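Local coordinates for surface glycoprotein (Trypanosoma brucei, PDB 5KLH) that probably serves as a sensor at the surface of the insect-stage parasite, its bilobed ectodomain carried by a transmembrane protein, at residues 38-43 with 54-59; 157-162 with 199-204; 27-32 with 77-82; 177-182 with 208-213; 13-18 with 48-53. One frame throughout, in Å; residues are numbered along the deposited sequence.

From the N terminus, helix 12-20 comes first, and interaction 5 sets it against the start of strand 51-63. The chain then runs through 27-32, which interaction 3 pairs with 77-82, closing a loop of 44 residues that holds the whole of interaction 1, the hairpin of strands 36-47 and 51-63. Interaction 5 crosses both of these along the sequence. Farther on, interaction 2 joins strands 145-164 and 197-204 in parallel, and it crosses interaction 4, where loop 177-182 meets helix 208-215. Hairpin and parallel pair are neighbours in one mixed sheet through strands 51-63 and 197-204, while interactions 4 and 5 touch through packing between helices 12-20 and 208-215.

Interaction 1: residues 38-43 with 54-59; sequences ATVRRQ and PSVYTE
The Y57 ring carries R41 CB over one face, 3.8 Å from the ring centroid in a CH-pi contact, while Q43 CG and E59 CB lie in its plane at the edge. The R41 guanidinium has T39 CG2 over its centre on one face and the E59 carboxylate at its edge. There NE donates to E59 OE1 at 3.0 Å, a salt bridge that meets the oxygen on its anti side, tilted from the carboxylate plane; NH2 adds a weak bond. E59 CG sits between the backbone N and the carbonyl carbon (chi1 63°), against R41 CG at 3.5 Å. Q43 lays its amide across the Y57 edge, the planes 67° apart, and NE2 gives a straight bond of 2.8 Å to S55 OG, itself hydrogen-bonded to D207 OD2. V40 CG1 and V56 CG1 touch at 3.8 Å on the other face, where branched side chains suit a strand. Beneath, the hairpin is antiparallel: T39, R41 and Q43 form hydrogen-bonded pairs with E59, Y57 and S55. The faces thus differ: charge and amide beside an aromatic ring on one, apolar V40 and V56 on the other next to R42 and T58, whose OG1 bonds to W29 O.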
# COMPACT_ATOMS: atom_id res chain seq x y z
N ALA A 38 7.97 0.51 20.80
CA ALA A 38 6.72 0.19 20.11
C ALA A 38 5.54 0.10 21.06
O ALA A 38 5.70 -0.22 22.24
CB ALA A 38 6.86 -1.11 19.35
N THR A 39 4.34 0.33 20.53
CA THR A 39 3.13 0.23 21.32
C THR A 39 2.12 -0.58 20.55
O THR A 39 1.84 -0.26 19.41
CB THR A 39 2.54 1.63 21.62
OG1 THR A 39 3.53 2.44 22.27
CG2 THR A 39 1.31 1.52 22.51
N VAL A 40 1.59 -1.64 21.16
CA VAL A 40 0.53 -2.41 20.53
C VAL A 40 -0.77 -1.62 20.58
O VAL A 40 -1.19 -1.15 21.64
CB VAL A 40 0.34 -3.77 21.23
CG1 VAL A 40 -0.85 -4.54 20.62
CG2 VAL A 40 1.60 -4.58 21.11
N ARG A 41 -1.40 -1.48 19.41
CA ARG A 41 -2.61 -0.68 19.26
C ARG A 41 -3.76 -1.55 18.83
O ARG A 41 -3.64 -2.35 17.90
CB ARG A 41 -2.41 0.42 18.22
CG ARG A 41 -1.35 1.45 18.55
CD ARG A 41 -1.85 2.46 19.54
NE ARG A 41 -0.87 3.49 19.85
CZ ARG A 41 -1.00 4.32 20.88
NH1 ARG A 41 -2.07 4.22 21.66
NH2 ARG A 41 -0.09 5.25 21.13
N ARG A 42 -4.90 -1.39 19.49
CA ARG A 42 -6.11 -2.09 19.07
C ARG A 42 -7.09 -1.08 18.49
O ARG A 42 -7.58 -0.19 19.20
CB ARG A 42 -6.71 -2.85 20.26
CG ARG A 42 -5.80 -3.96 20.79
CD ARG A 42 -6.03 -4.27 22.27
NE ARG A 42 -5.14 -3.52 23.16
CZ ARG A 42 -5.53 -2.59 24.03
NH1 ARG A 42 -4.64 -1.96 24.78
NH2 ARG A 42 -6.82 -2.28 24.14
N GLN A 43 -7.37 -1.20 17.19
CA GLN A 43 -8.27 -0.29 16.50
C GLN A 43 -9.52 -1.04 16.08
O GLN A 43 -9.57 -2.29 16.12
CB GLN A 43 -7.59 0.35 15.27
CG GLN A 43 -7.21 -0.66 14.15
CD GLN A 43 -6.52 -0.02 12.93
OE1 GLN A 43 -6.46 1.21 12.83
NE2 GLN A 43 -6.00 -0.86 12.00
N PRO A 54 -12.31 -5.84 14.79
CA PRO A 54 -11.02 -5.61 15.45
C PRO A 54 -9.84 -5.67 14.50
O PRO A 54 -9.86 -6.40 13.50
CB PRO A 54 -10.93 -6.75 16.47
CG PRO A 54 -11.77 -7.82 15.90
CD PRO A 54 -12.89 -7.14 15.15
N SER A 55 -8.81 -4.91 14.83
CA SER A 55 -7.57 -4.87 14.05
C SER A 55 -6.50 -4.52 15.05
O SER A 55 -6.73 -3.68 15.93
CB SER A 55 -7.66 -3.84 12.91
OG SER A 55 -6.39 -3.61 12.30
N VAL A 56 -5.34 -5.17 14.95
CA VAL A 56 -4.31 -4.99 15.95
C VAL A 56 -2.96 -4.83 15.26
O VAL A 56 -2.62 -5.63 14.39
CB VAL A 56 -4.24 -6.18 16.94
CG1 VAL A 56 -3.13 -5.95 17.94
CG2 VAL A 56 -5.56 -6.35 17.65
N TYR A 57 -2.22 -3.79 15.61
CA TYR A 57 -0.89 -3.60 15.05
C TYR A 57 0.05 -3.09 16.14
O TYR A 57 -0.40 -2.65 17.20
CB TYR A 57 -0.93 -2.63 13.86
CG TYR A 57 -1.51 -1.27 14.16
CD1 TYR A 57 -2.88 -1.05 14.07
CD2 TYR A 57 -0.69 -0.21 14.52
CE1 TYR A 57 -3.42 0.20 14.35
CE2 TYR A 57 -1.22 1.03 14.80
CZ TYR A 57 -2.59 1.23 14.71
OH TYR A 57 -3.11 2.46 14.98
N THR A 58 1.35 -3.14 15.90
CA THR A 58 2.26 -2.47 16.81
C THR A 58 2.95 -1.34 16.05
O THR A 58 3.17 -1.44 14.83
CB THR A 58 3.26 -3.45 17.43
OG1 THR A 58 3.95 -2.82 18.51
CG2 THR A 58 4.29 -3.94 16.40
N GLU A 59 3.23 -0.23 16.74
CA GLU A 59 3.64 1.00 16.05
C GLU A 59 4.63 1.83 16.83
O GLU A 59 4.67 1.77 18.06
CB GLU A 59 2.43 1.88 15.71
CG GLU A 59 1.65 2.40 16.93
CD GLU A 59 2.25 3.67 17.55
OE1 GLU A 59 1.91 3.99 18.71
OE2 GLU A 59 3.04 4.37 16.86
O HOH W 1 5.16 3.61 20.15
O HOH W 2 2.79 5.81 20.13
O HOH W 3 -4.39 3.07 12.24

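Interaction 2: residues 157-162 with 199-204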
# COMPACT_ATOMS: atom_id res chain seq x y z
N LYS A 157 3.76 7.38 6.49
CA LYS A 157 3.29 6.21 7.22
C LYS A 157 3.79 4.97 6.48
O LYS A 157 3.48 4.80 5.31
CB LYS A 157 1.76 6.21 7.34
CG LYS A 157 1.21 5.22 8.35
CD LYS A 157 -0.26 5.48 8.68
CE LYS A 157 -0.49 6.93 9.10
NZ LYS A 157 -1.93 7.21 9.39
N LEU A 158 4.57 4.14 7.17
CA LEU A 158 5.13 2.95 6.57
C LEU A 158 4.41 1.74 7.15
O LEU A 158 4.38 1.59 8.36
CB LEU A 158 6.63 2.87 6.84
CG LEU A 158 7.34 1.62 6.31
CD1 LEU A 158 7.46 1.70 4.81
CD2 LEU A 158 8.71 1.49 6.95
N TYR A 159 3.78 0.93 6.30
CA TYR A 159 3.05 -0.26 6.74
C TYR A 159 3.84 -1.52 6.47
O TYR A 159 4.21 -1.78 5.33
CB TYR A 159 1.71 -0.37 6.00
CG TYR A 159 0.78 0.80 6.16
CD1 TYR A 159 0.99 1.98 5.44
CD2 TYR A 159 -0.33 0.72 6.98
CE1 TYR A 159 0.12 3.05 5.57
CE2 TYR A 159 -1.21 1.79 7.11
CZ TYR A 159 -0.97 2.94 6.39
OH TYR A 159 -1.84 4.00 6.51
N LEU A 160 4.07 -2.32 7.51
CA LEU A 160 4.85 -3.55 7.36
C LEU A 160 3.98 -4.73 7.75
O LEU A 160 3.04 -4.56 8.52
CB LEU A 160 6.11 -3.50 8.22
CG LEU A 160 7.03 -2.30 7.98
CD1 LEU A 160 8.18 -2.25 8.98
CD2 LEU A 160 7.58 -2.37 6.57
N VAL A 161 4.29 -5.91 7.22
CA VAL A 161 3.49 -7.10 7.50
C VAL A 161 4.34 -8.29 7.90
O VAL A 161 5.36 -8.60 7.26
CB VAL A 161 2.60 -7.47 6.28
CG1 VAL A 161 1.65 -8.60 6.61
CG2 VAL A 161 1.79 -6.27 5.82
N ALA A 162 3.93 -8.95 8.98
CA ALA A 162 4.56 -10.20 9.40
C ALA A 162 3.63 -11.38 9.19
O ALA A 162 2.42 -11.26 9.37
CB ALA A 162 4.98 -10.13 10.87
N GLN A 199 5.51 7.40 10.82
CA GLN A 199 4.81 6.41 11.63
C GLN A 199 4.95 5.03 11.00
O GLN A 199 4.59 4.84 9.84
CB GLN A 199 3.33 6.76 11.77
CG GLN A 199 3.06 8.04 12.54
CD GLN A 199 1.58 8.32 12.72
OE1 GLN A 199 1.08 9.38 12.33
NE2 GLN A 199 0.86 7.38 13.33
N VAL A 200 5.45 4.07 11.78
CA VAL A 200 5.64 2.71 11.31
C VAL A 200 4.61 1.82 12.00
O VAL A 200 4.49 1.86 13.23
CB VAL A 200 7.04 2.18 11.61
CG1 VAL A 200 7.19 0.77 11.06
CG2 VAL A 200 8.08 3.11 11.03
N GLN A 201 3.84 1.07 11.20
CA GLN A 201 2.85 0.14 11.73
C GLN A 201 3.11 -1.27 11.23
O GLN A 201 3.21 -1.51 10.01
CB GLN A 201 1.43 0.58 11.35
CG GLN A 201 1.08 1.99 11.83
CD GLN A 201 -0.33 2.44 11.46
OE1 GLN A 201 -1.11 1.67 10.91
NE2 GLN A 201 -0.65 3.69 11.77
N LEU A 202 3.19 -2.22 12.16
CA LEU A 202 3.41 -3.62 11.78
C LEU A 202 2.13 -4.43 12.05
O LEU A 202 1.65 -4.48 13.19
CB LEU A 202 4.60 -4.22 12.55
CG LEU A 202 4.87 -5.71 12.35
CD1 LEU A 202 5.40 -5.99 10.95
CD2 LEU A 202 5.82 -6.27 13.40
N TYR A 203 1.58 -5.00 10.98
CA TYR A 203 0.40 -5.86 11.03
C TYR A 203 0.77 -7.32 10.89
O TYR A 203 1.85 -7.65 10.35
CB TYR A 203 -0.58 -5.51 9.90
CG TYR A 203 -1.26 -4.19 10.08
CD1 TYR A 203 -0.64 -3.02 9.71
CD2 TYR A 203 -2.53 -4.12 10.65
CE1 TYR A 203 -1.26 -1.78 9.90
CE2 TYR A 203 -3.16 -2.90 10.84
CZ TYR A 203 -2.52 -1.73 10.46
OH TYR A 203 -3.13 -0.51 10.65
N SER A 204 -0.13 -8.19 11.31
CA SER A 204 -0.02 -9.60 10.93
C SER A 204 -0.79 -9.82 9.63
O SER A 204 -1.75 -9.09 9.35
CB SER A 204 -0.52 -10.53 12.05
OG SER A 204 -1.92 -10.43 12.22
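L160 and V200 meet through CD1 and CG1, 3.8 Å apart, and L160 CB rests at the same distance from L202 CD1. That L202 methyl also reaches A162 CB, whose small size suits a place beside a leucine branch. On the opposite face Y159 and Y203 lie side by side and point the same way, Y159 CD2 standing 4.0 Å from Y203 CE1 near the plane of the Y159 ring. Q201, with CG anti to the carbonyl carbon (chi1 -58°) and the chain extended beyond it, runs alongside Y159, its amide turned 67° from that ring. K157 crosses it, CD passing the amide nitrogen NE2 of Q201 at 3.6 Å.

The backbone beneath is a parallel ladder in which L158, L160 and A162 donate to Q199 O, Q201 O and Y203 O, and Q201 and Y203 donate in return to L158 O and L160 O; L160 N to Q201 O is 2.8 Å with an angle of 173°. Within strand 197-204 the Y203 hydroxyl donates to Q201 OE1 at 3.0 Å, which fixes the outer end of the glutamine chain. Farther out, F209 stacks on the Y203 ring, V75 and V77 of strand 72-79 pack on the leucine and valine face, and Q188 OE1 accepts from Y159 N.

The face of L158, L160, V200 and L202 is therefore aliphatic, with S204 at its end, whereas the other seats a glutamine carbonyl among tyrosines, its polarity met by a hydroxyl from its own strand.

Interaction 3: residues 27-32 with 77-82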
# COMPACT_ATOMS: atom_id res chain seq x y z
N GLU A 27 -0.69 -9.25 21.27
CA GLU A 27 -0.54 -8.49 22.52
C GLU A 27 0.91 -8.51 22.98
O GLU A 27 1.36 -7.60 23.70
CB GLU A 27 -1.45 -9.04 23.61
CG GLU A 27 -2.92 -9.08 23.22
CD GLU A 27 -3.37 -7.86 22.42
OE1 GLU A 27 -3.24 -6.72 22.92
OE2 GLU A 27 -3.85 -8.04 21.28
N SER A 28 1.64 -9.53 22.55
CA SER A 28 3.04 -9.66 22.91
C SER A 28 3.98 -8.93 21.94
O SER A 28 5.19 -9.08 22.03
CB SER A 28 3.43 -11.14 22.97
OG SER A 28 2.66 -11.81 23.96
N TRP A 29 3.42 -8.14 21.03
CA TRP A 29 4.25 -7.48 20.00
C TRP A 29 4.88 -6.18 20.51
O TRP A 29 4.77 -5.10 19.88
CB TRP A 29 3.42 -7.25 18.73
CG TRP A 29 3.41 -8.43 17.79
CD1 TRP A 29 3.79 -9.72 18.07
CD2 TRP A 29 3.02 -8.43 16.40
NE1 TRP A 29 3.66 -10.51 16.95
CE2 TRP A 29 3.19 -9.74 15.92
CE3 TRP A 29 2.54 -7.44 15.53
CZ2 TRP A 29 2.89 -10.10 14.60
CZ3 TRP A 29 2.26 -7.80 14.22
CH2 TRP A 29 2.44 -9.11 13.77
N THR A 30 5.52 -6.27 21.67
CA THR A 30 6.28 -5.16 22.22
C THR A 30 7.68 -5.21 21.64
O THR A 30 8.09 -6.23 21.08
CB THR A 30 6.36 -5.25 23.73
OG1 THR A 30 6.76 -6.58 24.06
CG2 THR A 30 4.99 -4.94 24.35
N GLY A 31 8.44 -4.13 21.81
CA GLY A 31 9.79 -4.06 21.29
C GLY A 31 10.10 -2.66 20.79
O GLY A 31 9.61 -1.67 21.34
N THR A 32 10.91 -2.57 19.74
CA THR A 32 11.32 -1.28 19.19
C THR A 32 11.31 -1.25 17.67
O THR A 32 11.48 -2.28 17.02
CB THR A 32 12.73 -0.85 19.66
OG1 THR A 32 13.65 -1.92 19.42
CG2 THR A 32 12.74 -0.51 21.15
N VAL A 77 13.25 -3.47 12.57
CA VAL A 77 12.12 -4.01 13.30
C VAL A 77 12.63 -5.02 14.32
O VAL A 77 13.22 -6.03 13.95
CB VAL A 77 11.13 -4.67 12.33
CG1 VAL A 77 9.91 -5.20 13.07
CG2 VAL A 77 10.75 -3.69 11.24
N ASN A 78 12.45 -4.71 15.60
CA ASN A 78 12.88 -5.60 16.67
C ASN A 78 11.71 -5.83 17.64
O ASN A 78 11.65 -5.24 18.73
CB ASN A 78 14.10 -5.02 17.40
CG ASN A 78 14.76 -6.04 18.31
OD1 ASN A 78 14.33 -7.19 18.40
ND2 ASN A 78 15.83 -5.62 18.98
N ILE A 79 10.79 -6.68 17.21
CA ILE A 79 9.53 -6.90 17.90
C ILE A 79 9.50 -8.32 18.44
O ILE A 79 9.83 -9.27 17.73
CB ILE A 79 8.35 -6.67 16.94
CG1 ILE A 79 8.34 -5.21 16.49
CG2 ILE A 79 7.02 -7.04 17.60
CD1 ILE A 79 7.96 -4.20 17.62
N ASN A 80 9.14 -8.44 19.71
CA ASN A 80 8.99 -9.73 20.37
C ASN A 80 8.14 -10.68 19.52
O ASN A 80 7.05 -10.31 19.08
CB ASN A 80 8.36 -9.52 21.76
CG ASN A 80 8.25 -10.79 22.57
OD1 ASN A 80 9.22 -11.55 22.68
ND2 ASN A 80 7.08 -11.02 23.14
N THR A 81 8.69 -11.87 19.28
CA THR A 81 8.10 -12.98 18.51
C THR A 81 8.16 -12.78 16.98
O THR A 81 7.75 -13.66 16.24
CB THR A 81 6.60 -13.30 18.91
OG1 THR A 81 5.69 -12.32 18.37
CG2 THR A 81 6.43 -13.39 20.43
N VAL A 82 8.71 -11.66 16.52
CA VAL A 82 8.91 -11.45 15.09
C VAL A 82 10.39 -11.52 14.74
O VAL A 82 11.19 -10.74 15.27
CB VAL A 82 8.33 -10.07 14.64
CG1 VAL A 82 8.45 -9.90 13.13
CG2 VAL A 82 6.87 -9.94 15.06
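T32 and N78 form an antiparallel hydrogen-bonded pair, T32 N to N78 O at 2.9 Å, next to the non-hydrogen-bonded pair of G31 and I79, and N80 N continues the contact by donating to T30 O at 2.8 Å. G31 stands at phi 143° and psi -147°; a beta carbon there would collide with N78 O, so only glycine fits. N80 has CG anti to its backbone N (chi1 -176°), and ND2 donates to S28 O at 2.9 Å, in the carbonyl plane and on a lone pair, an amide being well suited to reach a carbonyl in the loop. Here strand 31-33 begins beside the end of strand 72-79 in the sheet: 72-79 leaves through a type II beta turn from I79 to V82, and W29 centres an inverse gamma turn. The W29 indole packs against the I79-V82 turn. V82 CG2 lies over one face of its five-membered ring, 4.0 Å from the centroid, in a CH-pi contact, and T81 OG1 comes to the edge at 3.1 Å from NE1. I79 CG2 touches W29 CB at 3.8 Å, the two side chains crossing at about a right angle. Outside the pair, Y170 meets the indole edge-to-face.

Interaction 4: residues 177-182 with 208-213; sequences QSALYS and PFIALE
Helix 208-215, which follows strand 197-204, meets the loop between strands 170-172 and 189-191 here, and an ST turn shapes that loop: S178 OG accepts from L180 N at 3.0 Å. The polar grip is one bond, from Y181 N to E213 OE1 at 2.9 Å, received on the anti lone pair of the carboxylate. E213 bends at its second torsion (chi2 -71°), which carries CD toward the loop, and a glutamate suits the place because its acid can reach a main-chain N-H of the loop. The apolar half is carried by A179 and L180. A179 CB packs on I210 CG1 at 3.7 Å, and the small side chain lets the loop come close to the helix. L180 CD2 arrives at the edge of the F209 ring, near its plane and 3.7 Å from CZ; the two side chains cross at a slant. A179 O is buried among F209, I210 and E213 CG without any hydrogen-bonding partner in the model, so this closeness probably comes at some polar cost. Y181 CB lies against E213 OE1 at 3.4 Å, while the ring leads off from the helix.

Strand 145-164 backs the contact: Y159 packs on S178, A179 and L180, and V161 on I210. On its far side the helix meets helix 12-20, where A211 touches A17.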
# COMPACT_ATOMS: atom_id res chain seq x y z
N GLN A 177 4.12 -6.70 1.03
CA GLN A 177 5.21 -5.77 1.30
C GLN A 177 4.65 -4.50 1.91
O GLN A 177 5.39 -3.61 2.31
CB GLN A 177 6.00 -5.46 0.03
CG GLN A 177 6.93 -6.60 -0.45
CD GLN A 177 6.39 -7.33 -1.68
OE1 GLN A 177 5.23 -7.18 -2.04
NE2 GLN A 177 7.25 -8.11 -2.33
N SER A 178 3.32 -4.40 1.93
CA SER A 178 2.61 -3.36 2.66
C SER A 178 1.27 -3.91 3.12
O SER A 178 0.75 -4.87 2.52
CB SER A 178 2.41 -2.11 1.79
OG SER A 178 1.59 -1.15 2.47
N ALA A 179 0.70 -3.31 4.16
CA ALA A 179 -0.66 -3.66 4.57
C ALA A 179 -1.69 -2.97 3.70
O ALA A 179 -2.85 -3.37 3.69
CB ALA A 179 -0.90 -3.30 6.04
N LEU A 180 -1.28 -1.91 2.98
CA LEU A 180 -2.21 -1.19 2.10
C LEU A 180 -2.28 -1.78 0.70
O LEU A 180 -1.26 -2.11 0.11
CB LEU A 180 -1.81 0.28 1.98
CG LEU A 180 -1.96 1.25 3.14
CD1 LEU A 180 -1.55 2.62 2.64
CD2 LEU A 180 -3.41 1.28 3.60
N TYR A 181 -3.49 -1.90 0.15
CA TYR A 181 -3.67 -2.26 -1.25
C TYR A 181 -2.87 -1.28 -2.11
O TYR A 181 -2.92 -0.09 -1.84
CB TYR A 181 -5.15 -2.20 -1.60
CG TYR A 181 -5.54 -2.76 -2.94
CD1 TYR A 181 -5.84 -4.10 -3.08
CD2 TYR A 181 -5.65 -1.94 -4.05
CE1 TYR A 181 -6.23 -4.61 -4.30
CE2 TYR A 181 -6.05 -2.44 -5.27
CZ TYR A 181 -6.33 -3.78 -5.39
OH TYR A 181 -6.73 -4.31 -6.60
N SER A 182 -2.15 -1.74 -3.14
CA SER A 182 -2.13 -3.14 -3.60
C SER A 182 -0.98 -3.98 -3.07
O SER A 182 -0.54 -4.93 -3.74
CB SER A 182 -2.11 -3.16 -5.13
OG SER A 182 -1.17 -2.22 -5.63
N PRO A 208 -7.73 -8.13 9.89
CA PRO A 208 -8.88 -7.70 9.07
C PRO A 208 -8.61 -6.42 8.28
O PRO A 208 -9.26 -6.18 7.27
CB PRO A 208 -9.97 -7.49 10.12
CG PRO A 208 -9.65 -8.50 11.19
CD PRO A 208 -8.13 -8.41 11.28
N PHE A 209 -7.68 -5.59 8.74
CA PHE A 209 -7.32 -4.40 7.98
C PHE A 209 -6.80 -4.81 6.59
O PHE A 209 -7.17 -4.21 5.57
CB PHE A 209 -6.26 -3.57 8.74
CG PHE A 209 -5.81 -2.32 8.01
CD1 PHE A 209 -4.74 -2.36 7.14
CD2 PHE A 209 -6.44 -1.11 8.24
CE1 PHE A 209 -4.31 -1.22 6.48
CE2 PHE A 209 -6.02 0.04 7.59
CZ PHE A 209 -4.95 -0.02 6.71
N ILE A 210 -5.94 -5.82 6.56
CA ILE A 210 -5.37 -6.28 5.29
C ILE A 210 -6.44 -7.00 4.48
O ILE A 210 -6.58 -6.76 3.28
CB ILE A 210 -4.15 -7.18 5.53
CG1 ILE A 210 -2.98 -6.34 6.05
CG2 ILE A 210 -3.78 -7.94 4.26
CD1 ILE A 210 -1.77 -7.14 6.49
N ALA A 211 -7.23 -7.85 5.13
CA ALA A 211 -8.35 -8.52 4.45
C ALA A 211 -9.33 -7.53 3.81
O ALA A 211 -9.76 -7.73 2.67
CB ALA A 211 -9.07 -9.44 5.41
N LEU A 212 -9.67 -6.46 4.53
CA LEU A 212 -10.55 -5.44 3.99
C LEU A 212 -9.92 -4.73 2.80
O LEU A 212 -10.58 -4.52 1.78
CB LEU A 212 -10.93 -4.44 5.09
CG LEU A 212 -12.03 -3.43 4.76
CD1 LEU A 212 -13.34 -4.17 4.46
CD2 LEU A 212 -12.21 -2.45 5.91
N GLU A 213 -8.63 -4.39 2.92
CA GLU A 213 -7.90 -3.75 1.83
C GLU A 213 -7.97 -4.62 0.59
O GLU A 213 -8.20 -4.14 -0.52
CB GLU A 213 -6.43 -3.52 2.20
CG GLU A 213 -6.21 -2.35 3.13
CD GLU A 213 -6.44 -1.00 2.46
OE1 GLU A 213 -5.82 -0.71 1.42
OE2 GLU A 213 -7.26 -0.20 2.98
O HOH W 4 -5.01 1.35 -0.58

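Interaction 5: residues 13-18 with 48-53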
# COMPACT_ATOMS: atom_id res chain seq x y z
N ASN A 13 -15.24 -13.97 1.82
CA ASN A 13 -13.80 -14.09 2.09
C ASN A 13 -13.39 -13.19 3.26
O ASN A 13 -12.64 -13.61 4.15
CB ASN A 13 -12.99 -13.75 0.83
CG ASN A 13 -11.49 -13.82 1.06
OD1 ASN A 13 -10.92 -12.98 1.76
ND2 ASN A 13 -10.83 -14.81 0.45
N PHE A 14 -13.88 -11.96 3.26
CA PHE A 14 -13.58 -11.05 4.36
C PHE A 14 -14.11 -11.57 5.69
O PHE A 14 -13.38 -11.56 6.69
CB PHE A 14 -14.14 -9.66 4.08
CG PHE A 14 -13.91 -8.70 5.20
CD1 PHE A 14 -12.62 -8.30 5.52
CD2 PHE A 14 -14.96 -8.21 5.94
CE1 PHE A 14 -12.39 -7.43 6.56
CE2 PHE A 14 -14.74 -7.34 6.98
CZ PHE A 14 -13.45 -6.95 7.30
N LYS A 15 -15.37 -12.03 5.72
CA LYS A 15 -15.95 -12.57 6.95
C LYS A 15 -15.16 -13.76 7.48
O LYS A 15 -14.98 -13.90 8.69
CB LYS A 15 -17.42 -12.98 6.72
CG LYS A 15 -18.34 -11.79 6.57
CD LYS A 15 -19.75 -12.19 6.05
CE LYS A 15 -20.45 -13.17 6.97
NZ LYS A 15 -21.81 -13.50 6.48
N LYS A 16 -14.67 -14.60 6.58
CA LYS A 16 -13.92 -15.75 7.02
C LYS A 16 -12.60 -15.32 7.67
O LYS A 16 -12.19 -15.90 8.65
CB LYS A 16 -13.70 -16.71 5.85
CG LYS A 16 -14.98 -17.46 5.49
CD LYS A 16 -14.86 -18.28 4.21
CE LYS A 16 -16.05 -19.23 4.06
NZ LYS A 16 -16.10 -19.85 2.71
N ALA A 17 -11.99 -14.28 7.12
CA ALA A 17 -10.75 -13.74 7.68
C ALA A 17 -10.99 -13.16 9.08
O ALA A 17 -10.18 -13.35 9.99
CB ALA A 17 -10.16 -12.67 6.75
N VAL A 18 -12.11 -12.48 9.24
CA VAL A 18 -12.46 -11.89 10.52
C VAL A 18 -12.64 -12.99 11.57
O VAL A 18 -12.15 -12.89 12.69
CB VAL A 18 -13.72 -11.03 10.40
CG1 VAL A 18 -14.23 -10.60 11.76
CG2 VAL A 18 -13.44 -9.81 9.54
N ALA A 48 -19.66 -1.33 6.67
CA ALA A 48 -21.11 -1.26 6.48
C ALA A 48 -21.72 -2.66 6.36
O ALA A 48 -21.30 -3.47 5.52
CB ALA A 48 -21.44 -0.44 5.25
N GLY A 49 -22.68 -2.94 7.23
CA GLY A 49 -23.36 -4.22 7.20
C GLY A 49 -22.72 -5.28 8.05
O GLY A 49 -23.34 -6.29 8.35
N LEU A 50 -21.47 -5.04 8.47
CA LEU A 50 -20.75 -6.04 9.24
C LEU A 50 -20.33 -5.50 10.61
O LEU A 50 -19.93 -6.27 11.47
CB LEU A 50 -19.51 -6.52 8.47
CG LEU A 50 -19.80 -7.27 7.16
CD1 LEU A 50 -18.50 -7.68 6.47
CD2 LEU A 50 -20.65 -8.49 7.41
N GLY A 51 -20.42 -4.18 10.79
CA GLY A 51 -20.21 -3.57 12.09
C GLY A 51 -18.76 -3.26 12.41
O GLY A 51 -17.95 -3.07 11.51
N SER A 52 -18.45 -3.21 13.70
CA SER A 52 -17.09 -2.89 14.15
C SER A 52 -16.22 -4.14 14.17
O SER A 52 -16.59 -5.16 14.75
CB SER A 52 -17.14 -2.25 15.54
OG SER A 52 -17.68 -0.94 15.45
N ILE A 53 -15.04 -4.04 13.54
CA ILE A 53 -14.16 -5.18 13.30
C ILE A 53 -12.80 -4.92 13.94
O ILE A 53 -12.21 -3.88 13.68
CB ILE A 53 -13.95 -5.43 11.79
CG1 ILE A 53 -15.29 -5.46 11.04
CG2 ILE A 53 -13.11 -6.68 11.55
CD1 ILE A 53 -16.16 -6.62 11.40
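A classic beta bulge, in which L50 and G51 both face V47, opens the second strand of the hairpin, and helix 12-20 packs against it through apolar side chains and the aliphatic part of K15. F14 and L50 slide past each other in opposite directions: L50 CD1 lies in the plane of the F14 ring at its edge, 3.6 Å from CD2. F14 sets out from the helix toward residues 48-53, with CG anti to the backbone N (chi1 178°). K15 lends its aliphatic chain, CD resting 4.0 Å from L50 CD2 and crossing the leucine at about a right angle, so that the two leucine methyls touch two successive helix residues. This suits a lysine at an exposed edge, with carbon near the leucine and the amine beyond it.

One turn further along, V18 CG2 meets I53 CG2 at 3.7 Å. The same V18 methyl also lies over one face of the F14 ring, 3.6 Å above its plane and toward the rim, and joins the two contacts into one patch. I53 CG2 approaches F14 CZ at 4.3 Å, a looser touch. Beta-branched valine and isoleucine give compact, rigid surfaces here.

Helix 208-215 lies against the same phenylalanine, with A211 and L212 on F14 and P208 on I53. Strand 36-47 adds V47 to F14, and both L45 and V47 to I53, so helix 12-20, helix 208-215 and the hairpin end all meet around F14 and I53.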